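Local coordinates for protein biphenyl 2,3-Dioxygenase Beta Subunit (Sphingobium yanoikuyae, PDB 2GBW) that probably serves as the beta subunit of a ring-hydroxylating dioxygenase, an oxygenase assembly that adds molecular oxygen to biphenyl, at residues Ser120-Val124 against Val135-Arg140. Residues are numbered along the deposited sequence; the frame is centred on the assembly and turned at random.
Sequences SNILV and VHTLGR
Ser120 meets Arg140 in a hydrogen-bonded pair, Arg140 N to Ser120 O at 2.9 Å and the reverse bond to Arg140 O, which opens the register of a beta hairpin made by strands 115-128 and 132-147. The segment axes run at 168°, hence antiparallel, within the curved sheet of an NTF2-like fold, the clan of this beta-subunit family. Ser120 OG also accepts a hydrogen bond from Arg140 NE (3.1 Å), sits 17° out of the guanidinium plane, and meets a water at 2.7 Å. Asn121, opposite Gly139 in a non-hydrogen-bonded pair, sends its amide into the second subunit, another copy of this protein, where ND2 bonds Tyr101 O. Ile122 forms the next hydrogen-bonded pair, with Leu138 (Ile122 N to Leu138 O, 2.8 Å), and Ile122 CD1 lies 3.7 Å above the Arg140 guanidinium plane, offset toward the rim. Were Arg140 replaced by an alanine, Ser120 OG would probably lose its NE donor, Ile122 CD1 its guanidinium cover and the Cys174 terminal carboxylate its salt-bridge mate. On the opposite sheet face, Leu123 holds CG anti to the backbone N (chi1 175°) and reaches across so that Leu123 CD1 touches both Thr137 CG2 and Val135 CG1, each at 3.4 Å, tighter than usual van der Waals contact; Leu123 also packs on its counterpart in the third subunit. Val124 closes the register with His136, seen to bind zinc in a structure of this protein; no zinc is bound to this chain here, and His136 NE2 hydrogen-bonds Asp167 OD2. Beside that pair, Val124 CG2 touches Leu138 CD1 at 4.2 Å.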
loop_
_atom_site.group_PDB
_atom_site.type_symbol
_atom_site.label_atom_id
_atom_site.label_comp_id
_atom_site.label_asym_id
_atom_site.label_seq_id
_atom_site.Cartn_x
_atom_site.Cartn_y
_atom_site.Cartn_z
ATOM N N SER B 120 7.075 -16.111 22.918
ATOM C CA SER B 120 6.306 -16.430 21.714
ATOM C C SER B 120 6.326 -15.232 20.732
ATOM O O SER B 120 6.523 -14.078 21.149
ATOM C CB SER B 120 4.885 -16.847 22.104
ATOM O OG SER B 120 4.255 -15.803 22.819
ATOM N N ASN B 121 6.107 -15.515 19.441
ATOM C CA ASN B 121 5.938 -14.535 18.381
ATOM C C ASN B 121 4.428 -14.412 18.053
ATOM O O ASN B 121 3.713 -15.455 17.959
ATOM C CB ASN B 121 6.606 -15.001 17.077
ATOM C CG ASN B 121 8.108 -14.983 17.118
ATOM O OD1 ASN B 121 8.711 -14.344 17.987
ATOM N ND2 ASN B 121 8.729 -15.643 16.146
ATOM N N ILE B 122 3.938 -13.185 17.872
ATOM C CA ILE B 122 2.523 -13.012 17.607
ATOM C C ILE B 122 2.331 -12.188 16.384
ATOM O O ILE B 122 2.989 -11.150 16.227
ATOM C CB ILE B 122 1.747 -12.391 18.779
ATOM C CG1 ILE B 122 2.054 -13.077 20.082
ATOM C CG2 ILE B 122 0.243 -12.533 18.547
ATOM C CD1 ILE B 122 1.510 -12.386 21.274
ATOM N N LEU B 123 1.486 -12.662 15.496
ATOM C CA LEU B 123 1.037 -11.905 14.335
ATOM C C LEU B 123 -0.472 -11.708 14.470
ATOM O O LEU B 123 -1.234 -12.663 14.609
ATOM C CB LEU B 123 1.339 -12.700 13.040
ATOM C CG LEU B 123 0.854 -12.154 11.687
ATOM C CD1 LEU B 123 1.395 -10.769 11.351
ATOM C CD2 LEU B 123 1.225 -13.188 10.577
ATOM N N VAL B 124 -0.893 -10.455 14.381
ATOM C CA VAL B 124 -2.294 -10.067 14.628
ATOM C C VAL B 124 -2.811 -9.378 13.401
ATOM O O VAL B 124 -2.239 -8.378 12.969
ATOM C CB VAL B 124 -2.474 -9.068 15.817
ATOM C CG1 VAL B 124 -3.981 -8.748 15.987
ATOM C CG2 VAL B 124 -1.874 -9.641 17.116
ATOM N N VAL B 135 -2.161 -4.843 10.341
ATOM C CA VAL B 135 -1.367 -6.028 10.755
ATOM C C VAL B 135 -0.304 -5.644 11.743
ATOM O O VAL B 135 0.392 -4.645 11.539
ATOM C CB VAL B 135 -0.717 -6.664 9.554
ATOM C CG1 VAL B 135 0.097 -7.970 10.006
ATOM C CG2 VAL B 135 -1.771 -6.978 8.476
ATOM N N HIS B 136 -0.140 -6.433 12.810
ATOM C CA HIS B 136 0.843 -6.127 13.850
ATOM C C HIS B 136 1.667 -7.362 14.132
ATOM O O HIS B 136 1.149 -8.485 14.099
ATOM C CB HIS B 136 0.176 -5.693 15.160
ATOM C CG HIS B 136 -0.690 -4.492 15.027
ATOM N ND1 HIS B 136 -0.233 -3.194 15.215
ATOM C CD2 HIS B 136 -1.990 -4.398 14.696
ATOM C CE1 HIS B 136 -1.251 -2.365 15.052
ATOM N NE2 HIS B 136 -2.308 -3.062 14.675
ATOM N N THR B 137 2.940 -7.165 14.415
ATOM C CA THR B 137 3.769 -8.229 14.941
ATOM C C THR B 137 4.420 -7.791 16.208
ATOM O O THR B 137 4.822 -6.616 16.352
ATOM C CB THR B 137 4.794 -8.772 13.958
ATOM O OG1 THR B 137 5.712 -7.741 13.588
ATOM C CG2 THR B 137 4.080 -9.283 12.724
ATOM N N LEU B 138 4.457 -8.752 17.133
ATOM C CA LEU B 138 4.975 -8.558 18.491
ATOM C C LEU B 138 5.717 -9.794 19.020
ATOM O O LEU B 138 5.410 -10.940 18.625
ATOM C CB LEU B 138 3.818 -8.310 19.497
ATOM C CG LEU B 138 2.770 -7.213 19.335
ATOM C CD1 LEU B 138 1.589 -7.845 18.591
ATOM C CD2 LEU B 138 2.286 -6.571 20.687
ATOM N N GLY B 139 6.660 -9.541 19.922
ATOM C CA GLY B 139 7.222 -10.583 20.817
ATOM C C GLY B 139 6.452 -10.505 22.132
ATOM O O GLY B 139 6.005 -9.432 22.601
ATOM N N ARG B 140 6.220 -11.647 22.726
ATOM C CA ARG B 140 5.557 -11.725 23.989
ATOM C C ARG B 140 6.496 -12.474 24.956
ATOM O O ARG B 140 7.070 -13.507 24.611
ATOM C CB ARG B 140 4.228 -12.457 23.845
ATOM C CG ARG B 140 3.533 -12.666 25.183
ATOM C CD ARG B 140 2.090 -13.087 25.028
ATOM N NE ARG B 140 1.980 -14.408 24.406
ATOM C CZ ARG B 140 0.839 -14.993 24.072
ATOM N NH1 ARG B 140 -0.306 -14.411 24.333
ATOM N NH2 ARG B 140 0.851 -16.201 23.507
HETATM O O HOH W 1 4.794 -15.986 25.429
#